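PDB 6HWJ: glucosamine kinase from Streptacidiphilus jiangxiensis, which catalyses the ATP-dependent, magnesium-requiring phosphorylation of D-glucosamine to D-glucosamine 6-phosphate and acts to a lesser extent on glucose. Local coordinates for residues G250-E255 with P322-D327; A262-A267 with Y412-L417. One frame throughout, in Å; residues are numbered along the deposited sequence.

In the fold
Two small contacts illustrate how one long helix can meet widely separated parts of a chain. Helix 243-263 serves both: its middle supplies 250-255 to interaction 1, and its end runs into the turn 262-267 of interaction 2. Their partners come later, a loop (322-327) beyond the magnesium-binding D317 and D319, then the end of helix 398-416 (412-417), so the segments alternate along the sequence. The centres of the two contacts lie about 19 Å apart and their nearest atoms about 6 Å, without touching. Helix 398-416 adds a bridge, because its R408 meets V323 of the loop. The loop after the magnesium-binding aspartates and the inferred substrate specificity determinant motif both lie against helix 243-263.

Interaction 1: G250-E255 with P322-D327; sequences GVRMRE and PVLPAD
R252 and the L324-P325 pair form a light surface contact, in which an arginine on helix 243-263 reaches across to a loop that follows strand 312-315. The backbones stay well apart, 10.9 Å between the CA atoms of R252 and L324, and the two segments bury just 97 Å² in all. One long side chain spans the gap. CB of R252 points toward the loop; CG is anti to the backbone N (chi1 163°), and the chain bends at chi2 and chi3 before NH2 meets the loop. This nitrogen, NH2 of R252, lies 3.5 Å from CD2 of L324, which approaches the guanidinium obliquely, and 4.1 Å from CD of P325, which stands at the edge, near the plane. The contact is van der Waals in character, an arginine end against aliphatic carbon.

The loop comes just after D317 and D319, which bind magnesium together with Q305. The order D300, Q305, D317, with D300 binding the sugar and the other two magnesium, resembles the catalytic-loop and DFG elements of aminoglycoside phosphotransferases and protein kinases. L324 itself sits close to the sugar site, its side chain about 9 Å from that of D300, and about 4 Å from a buffer molecule probably taken up from the crystallisation liquor.

R329 NE hydrogen-bonds to the carbonyl O of L324, and N321 OD1 accepts a bond from the backbone N of V323. P322 touches D300, while V323 packs on R408 of helix 398-416, the helix that M253 meets at A404.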
ATOM      1  N   GLY A 250      -2.727  -4.461 -21.960  1.00 39.23           N
ATOM      2  CA  GLY A 250      -3.989  -4.494 -22.690  1.00 42.61           C
ATOM      3  C   GLY A 250      -4.718  -5.815 -22.550  1.00 41.23           C
ATOM      4  O   GLY A 250      -5.942  -5.846 -22.388  1.00 41.36           O
ATOM      5  N   VAL A 251      -3.978  -6.921 -22.588  1.00 41.53           N
ATOM      6  CA  VAL A 251      -4.600  -8.228 -22.390  1.00 44.73           C
ATOM      7  C   VAL A 251      -5.251  -8.296 -21.017  1.00 41.48           C
ATOM      8  O   VAL A 251      -6.414  -8.701 -20.880  1.00 39.91           O
ATOM      9  CB  VAL A 251      -3.565  -9.354 -22.573  1.00 47.47           C
ATOM     10  CG1 VAL A 251      -4.133 -10.677 -22.066  1.00 49.12           C
ATOM     11  CG2 VAL A 251      -3.142  -9.457 -24.036  1.00 49.20           C
ATOM     12  N   ARG A 252      -4.502  -7.915 -19.975  1.00 41.47           N
ATOM     13  CA  ARG A 252      -5.044  -7.940 -18.619  1.00 44.41           C
ATOM     14  C   ARG A 252      -6.271  -7.046 -18.511  1.00 39.76           C
ATOM     15  O   ARG A 252      -7.292  -7.429 -17.921  1.00 39.20           O
ATOM     16  CB  ARG A 252      -3.957  -7.518 -17.624  1.00 57.45           C
ATOM     17  CG  ARG A 252      -4.465  -7.100 -16.244  1.00 74.05           C
ATOM     18  CD  ARG A 252      -4.692  -8.276 -15.311  1.00 90.80           C
ATOM     19  NE  ARG A 252      -3.454  -8.698 -14.662  1.00104.67           N
ATOM     20  CZ  ARG A 252      -3.395  -9.334 -13.493  1.00114.48           C
ATOM     21  NH1 ARG A 252      -4.506  -9.620 -12.825  1.00117.57           N
ATOM     22  NH2 ARG A 252      -2.218  -9.674 -12.986  1.00117.53           N
ATOM     23  N   MET A 253      -6.187  -5.833 -19.060  1.00 35.57           N
ATOM     24  CA  MET A 253      -7.291  -4.886 -18.917  1.00 31.94           C
ATOM     25  C   MET A 253      -8.515  -5.340 -19.693  1.00 32.66           C
ATOM     26  O   MET A 253      -9.644  -5.204 -19.206  1.00 35.25           O
ATOM     27  CB  MET A 253      -6.824  -3.501 -19.359  1.00 33.71           C
ATOM     28  CG  MET A 253      -5.728  -2.936 -18.452  1.00 36.16           C
ATOM     29  SD  MET A 253      -4.648  -1.706 -19.211  1.00 42.45           S
ATOM     30  CE  MET A 253      -5.698  -0.255 -19.153  1.00 41.27           C
ATOM     31  N   ARG A 254      -8.316  -5.942 -20.878  1.00 35.50           N
ATOM     32  CA  ARG A 254      -9.451  -6.458 -21.635  1.00 39.64           C
ATOM     33  C   ARG A 254     -10.085  -7.658 -20.938  1.00 40.47           C
ATOM     34  O   ARG A 254     -11.317  -7.794 -20.924  1.00 39.76           O
ATOM     35  CB  ARG A 254      -9.023  -6.821 -23.055  1.00 44.71           C
ATOM     36  CG  ARG A 254      -9.169  -5.672 -24.050  1.00 50.97           C
ATOM     37  CD  ARG A 254      -8.725  -6.062 -25.488  1.00 57.94           C
ATOM     38  NE  ARG A 254      -7.300  -5.798 -25.694  1.00 63.02           N
ATOM     39  CZ  ARG A 254      -6.360  -6.734 -25.771  1.00 68.96           C
ATOM     40  NH1 ARG A 254      -6.672  -8.024 -25.689  1.00 73.00           N
ATOM     41  NH2 ARG A 254      -5.099  -6.377 -25.951  1.00 70.81           N
ATOM     42  N   GLU A 255      -9.272  -8.531 -20.338  1.00 40.62           N
ATOM     43  CA  GLU A 255      -9.831  -9.658 -19.600  1.00 43.28           C
ATOM     44  C   GLU A 255     -10.681  -9.182 -18.424  1.00 38.83           C
ATOM     45  O   GLU A 255     -11.773  -9.704 -18.187  1.00 37.55           O
ATOM     46  CB  GLU A 255      -8.711 -10.577 -19.113  1.00 53.57           C
ATOM     47  CG  GLU A 255      -8.051 -11.366 -20.241  1.00 67.56           C
ATOM     48  CD  GLU A 255      -7.000 -12.334 -19.744  1.00 77.73           C
ATOM     49  OE1 GLU A 255      -6.742 -12.356 -18.521  1.00 80.67           O
ATOM     50  OE2 GLU A 255      -6.432 -13.076 -20.580  1.00 81.81           O
ATOM     51  N   PRO A 322      -2.582  -5.426  -4.070  1.00 40.76           N
ATOM     52  CA  PRO A 322      -2.868  -6.765  -3.549  1.00 45.00           C
ATOM     53  C   PRO A 322      -3.551  -7.695  -4.541  1.00 46.47           C
ATOM     54  O   PRO A 322      -3.668  -8.896  -4.241  1.00 44.59           O
ATOM     55  CB  PRO A 322      -3.780  -6.490  -2.341  1.00 44.37           C
ATOM     56  CG  PRO A 322      -4.457  -5.203  -2.681  1.00 44.35           C
ATOM     57  CD  PRO A 322      -3.458  -4.396  -3.470  1.00 42.15           C
ATOM     58  N   VAL A 323      -4.001  -7.196  -5.692  1.00 46.86           N
ATOM     59  CA  VAL A 323      -4.577  -8.071  -6.704  1.00 53.09           C
ATOM     60  C   VAL A 323      -3.519  -8.671  -7.622  1.00 55.53           C
ATOM     61  O   VAL A 323      -3.794  -9.673  -8.295  1.00 59.99           O
ATOM     62  CB  VAL A 323      -5.630  -7.330  -7.550  1.00 54.95           C
ATOM     63  CG1 VAL A 323      -6.629  -6.622  -6.647  1.00 54.19           C
ATOM     64  CG2 VAL A 323      -4.966  -6.362  -8.507  1.00 53.24           C
ATOM     65  N   LEU A 324      -2.318  -8.087  -7.679  1.00 52.03           N
ATOM     66  CA  LEU A 324      -1.231  -8.690  -8.427  1.00 50.53           C
ATOM     67  C   LEU A 324      -0.672  -9.883  -7.659  1.00 45.74           C
ATOM     68  O   LEU A 324      -0.760  -9.924  -6.429  1.00 42.65           O
ATOM     69  CB  LEU A 324      -0.123  -7.677  -8.668  1.00 53.93           C
ATOM     70  CG  LEU A 324      -0.301  -6.646  -9.786  1.00 55.27           C
ATOM     71  CD1 LEU A 324       0.839  -5.642  -9.760  1.00 56.58           C
ATOM     72  CD2 LEU A 324      -0.366  -7.333 -11.136  1.00 56.20           C
ATOM     73  N   PRO A 325      -0.099 -10.872  -8.357  1.00 40.24           N
ATOM     74  CA  PRO A 325       0.643 -11.917  -7.650  1.00 43.43           C
ATOM     75  C   PRO A 325       1.669 -11.293  -6.718  1.00 43.80           C
ATOM     76  O   PRO A 325       2.224 -10.231  -7.001  1.00 44.96           O
ATOM     77  CB  PRO A 325       1.313 -12.714  -8.776  1.00 42.41           C
ATOM     78  CG  PRO A 325       0.471 -12.455  -9.972  1.00 40.96           C
ATOM     79  CD  PRO A 325      -0.064 -11.061  -9.816  1.00 36.43           C
ATOM     80  N   ALA A 326       1.924 -11.978  -5.600  1.00 44.72           N
ATOM     81  CA  ALA A 326       2.802 -11.431  -4.570  1.00 42.15           C
ATOM     82  C   ALA A 326       4.179 -11.097  -5.133  1.00 39.40           C
ATOM     83  O   ALA A 326       4.798 -10.110  -4.727  1.00 40.54           O
ATOM     84  CB  ALA A 326       2.929 -12.419  -3.411  1.00 44.45           C
ATOM     85  N   ASP A 327       4.664 -11.890  -6.082  1.00 39.81           N
ATOM     86  CA  ASP A 327       6.005 -11.684  -6.611  1.00 38.84           C
ATOM     87  C   ASP A 327       6.050 -10.627  -7.709  1.00 34.97           C
ATOM     88  O   ASP A 327       7.128 -10.386  -8.261  1.00 36.81           O
ATOM     89  CB  ASP A 327       6.580 -13.007  -7.123  1.00 46.03           C
ATOM     90  CG  ASP A 327       5.794 -13.578  -8.289  1.00 50.60           C
ATOM     91  OD1 ASP A 327       4.711 -13.052  -8.601  1.00 52.99           O
ATOM     92  OD2 ASP A 327       6.277 -14.549  -8.900  1.00 55.44           O
TER

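Interaction 2: A262-A267 with Y412-L417; sequences ASVPGA and YAVRHL
V414 sets its two methyl groups against S263 and the CG2 methyl of V264, where the chain turns between helices 243-263 and 266-284. The branches divide the work. CG1, anti to the carbonyl carbon of V414 (chi1 -63°), touches the backbone carbonyl O of S263 at 3.7 Å and also reaches CG2 of V264 at 4.1 Å, the two valine side chains crossing at about a right angle. CG2 of V414 is the branch nearer the serine hydroxyl, 3.8 Å from OG of S263. The hydroxyl is satisfied within its own helix, by a hydrogen bond to the carbonyl O of E259, one turn back. With chi1 at 55°, OG sits between the backbone N and the carbonyl carbon, a placement that suits this return bond.

The backbones come near each other here, with 6.6 Å between the CA atoms of V264, in the turn, and V414, on the helix, and the contact remains modest at 115 Å². In the fold it seats the corner between helices 243-263 and 266-284, which passes through V264, P265 and G266, against the last turn of helix 398-416. That turn belongs to the inferred substrate specificity determinant motif, which also holds the glucosamine-binding E409. R415 ties the same helices from the next position, its NH2 forming a salt bridge with OE2 of E259.

Within the motif, the backbone N-H of H416 bonds to Y412 O at 2.8 Å, and W420, from the loop beyond the helix, meets the Y412 ring edge-to-face.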
ATOM      1  N   ALA A 262     -19.467  -9.598 -18.073  1.00 43.29           N
ATOM      2  CA  ALA A 262     -20.165 -10.869 -17.907  1.00 46.08           C
ATOM      3  C   ALA A 262     -20.789 -11.034 -16.524  1.00 48.45           C
ATOM      4  O   ALA A 262     -21.571 -11.968 -16.325  1.00 50.35           O
ATOM      5  CB  ALA A 262     -19.201 -12.035 -18.163  1.00 44.21           C
ATOM      6  N   SER A 263     -20.473 -10.156 -15.571  1.00 44.42           N
ATOM      7  CA  SER A 263     -20.900 -10.344 -14.195  1.00 43.94           C
ATOM      8  C   SER A 263     -21.748  -9.212 -13.628  1.00 41.96           C
ATOM      9  O   SER A 263     -22.452  -9.439 -12.640  1.00 44.68           O
ATOM     10  CB  SER A 263     -19.680 -10.538 -13.289  1.00 44.52           C
ATOM     11  OG  SER A 263     -18.781  -9.468 -13.432  1.00 49.89           O
ATOM     12  N   VAL A 264     -21.712  -8.019 -14.210  1.00 40.14           N
ATOM     13  CA  VAL A 264     -22.441  -6.879 -13.650  1.00 36.72           C
ATOM     14  C   VAL A 264     -23.908  -6.993 -14.052  1.00 37.69           C
ATOM     15  O   VAL A 264     -24.225  -6.989 -15.247  1.00 34.53           O
ATOM     16  CB  VAL A 264     -21.843  -5.541 -14.120  1.00 35.02           C
ATOM     17  CG1 VAL A 264     -22.726  -4.383 -13.678  1.00 34.78           C
ATOM     18  CG2 VAL A 264     -20.428  -5.373 -13.580  1.00 35.29           C
ATOM     19  N   PRO A 265     -24.836  -7.063 -13.105  1.00 41.07           N
ATOM     20  CA  PRO A 265     -26.242  -7.253 -13.463  1.00 45.46           C
ATOM     21  C   PRO A 265     -26.976  -5.930 -13.648  1.00 42.51           C
ATOM     22  O   PRO A 265     -26.451  -4.853 -13.389  1.00 35.08           O
ATOM     23  CB  PRO A 265     -26.792  -8.019 -12.252  1.00 46.44           C
ATOM     24  CG  PRO A 265     -26.012  -7.430 -11.099  1.00 44.23           C
ATOM     25  CD  PRO A 265     -24.633  -7.107 -11.642  1.00 41.61           C
ATOM     26  N   GLY A 266     -28.217  -6.043 -14.121  1.00 44.58           N
ATOM     27  CA  GLY A 266     -29.118  -4.908 -14.103  1.00 44.57           C
ATOM     28  C   GLY A 266     -28.741  -3.785 -15.055  1.00 41.37           C
ATOM     29  O   GLY A 266     -27.979  -3.957 -16.021  1.00 38.06           O
ATOM     30  N   ALA A 267     -29.299  -2.601 -14.758  1.00 40.28           N
ATOM     31  CA  ALA A 267     -29.113  -1.450 -15.642  1.00 40.99           C
ATOM     32  C   ALA A 267     -27.635  -1.089 -15.762  1.00 39.67           C
ATOM     33  O   ALA A 267     -27.142  -0.820 -16.865  1.00 40.74           O
ATOM     34  CB  ALA A 267     -29.914  -0.261 -15.124  1.00 44.80           C
ATOM     35  N   TYR A 412     -14.811  -5.464  -7.775  1.00 33.12           N
ATOM     36  CA  TYR A 412     -14.951  -5.418  -6.323  1.00 33.98           C
ATOM     37  C   TYR A 412     -16.419  -5.575  -5.920  1.00 32.72           C
ATOM     38  O   TYR A 412     -16.758  -6.379  -5.046  1.00 31.74           O
ATOM     39  CB  TYR A 412     -14.384  -4.120  -5.774  1.00 35.72           C
ATOM     40  CG  TYR A 412     -14.685  -3.943  -4.306  1.00 37.29           C
ATOM     41  CD1 TYR A 412     -13.905  -4.568  -3.339  1.00 36.94           C
ATOM     42  CD2 TYR A 412     -15.767  -3.180  -3.888  1.00 35.18           C
ATOM     43  CE1 TYR A 412     -14.189  -4.418  -1.987  1.00 38.28           C
ATOM     44  CE2 TYR A 412     -16.059  -3.039  -2.551  1.00 36.70           C
ATOM     45  CZ  TYR A 412     -15.265  -3.661  -1.605  1.00 37.65           C
ATOM     46  OH  TYR A 412     -15.554  -3.515  -0.277  1.00 39.56           O
ATOM     47  N   ALA A 413     -17.305  -4.838  -6.587  1.00 31.46           N
ATOM     48  CA  ALA A 413     -18.715  -4.868  -6.238  1.00 31.48           C
ATOM     49  C   ALA A 413     -19.284  -6.273  -6.364  1.00 31.76           C
ATOM     50  O   ALA A 413     -19.894  -6.792  -5.420  1.00 33.12           O
ATOM     51  CB  ALA A 413     -19.492  -3.884  -7.126  1.00 32.13           C
ATOM     52  N   VAL A 414     -19.113  -6.904  -7.529  1.00 32.23           N
ATOM     53  CA  VAL A 414     -19.770  -8.183  -7.760  1.00 36.17           C
ATOM     54  C   VAL A 414     -19.179  -9.259  -6.850  1.00 37.12           C
ATOM     55  O   VAL A 414     -19.863 -10.216  -6.496  1.00 39.43           O
ATOM     56  CB  VAL A 414     -19.687  -8.598  -9.241  1.00 41.61           C
ATOM     57  CG1 VAL A 414     -20.425  -7.576 -10.114  1.00 41.55           C
ATOM     58  CG2 VAL A 414     -18.229  -8.759  -9.693  1.00 39.75           C
ATOM     59  N   ARG A 415     -17.934  -9.095  -6.416  1.00 35.83           N
ATOM     60  CA  ARG A 415     -17.299 -10.094  -5.573  1.00 37.97           C
ATOM     61  C   ARG A 415     -17.542  -9.870  -4.081  1.00 37.28           C
ATOM     62  O   ARG A 415     -17.516 -10.843  -3.309  1.00 37.81           O
ATOM     63  CB  ARG A 415     -15.785 -10.112  -5.815  1.00 38.68           C
ATOM     64  CG  ARG A 415     -15.376 -10.540  -7.203  1.00 45.40           C
ATOM     65  CD  ARG A 415     -13.914 -10.211  -7.444  1.00 51.75           C
ATOM     66  NE  ARG A 415     -13.477 -10.584  -8.792  1.00 59.93           N
ATOM     67  CZ  ARG A 415     -12.290 -10.266  -9.301  1.00 66.71           C
ATOM     68  NH1 ARG A 415     -11.421  -9.566  -8.582  1.00 67.96           N
ATOM     69  NH2 ARG A 415     -11.976 -10.643 -10.528  1.00 69.78           N
ATOM     70  N   HIS A 416     -17.772  -8.641  -3.657  1.00 32.92           N
ATOM     71  CA  HIS A 416     -17.760  -8.306  -2.233  1.00 37.38           C
ATOM     72  C   HIS A 416     -18.907  -7.421  -1.786  1.00 38.97           C
ATOM     73  O   HIS A 416     -19.259  -7.478  -0.599  1.00 39.20           O
ATOM     74  CB  HIS A 416     -16.439  -7.591  -1.870  1.00 39.44           C
ATOM     75  CG  HIS A 416     -15.212  -8.364  -2.250  1.00 40.89           C
ATOM     76  ND1 HIS A 416     -14.410  -8.007  -3.316  1.00 40.87           N
ATOM     77  CD2 HIS A 416     -14.653  -9.475  -1.708  1.00 42.30           C
ATOM     78  CE1 HIS A 416     -13.408  -8.865  -3.417  1.00 40.28           C
ATOM     79  NE2 HIS A 416     -13.535  -9.770  -2.460  1.00 44.03           N
ATOM     80  N   LEU A 417     -19.496  -6.605  -2.648  1.00 37.18           N
ATOM     81  CA  LEU A 417     -20.454  -5.594  -2.235  1.00 33.98           C
ATOM     82  C   LEU A 417     -21.313  -5.193  -3.427  1.00 30.36           C
ATOM     83  O   LEU A 417     -21.028  -4.191  -4.080  1.00 31.24           O
ATOM     84  CB  LEU A 417     -19.729  -4.389  -1.654  1.00 28.32           C
ATOM     85  CG  LEU A 417     -20.576  -3.398  -0.841  1.00 27.00           C
ATOM     86  CD1 LEU A 417     -21.097  -4.034   0.450  1.00 30.38           C
ATOM     87  CD2 LEU A 417     -19.771  -2.143  -0.559  1.00 30.16           C
TER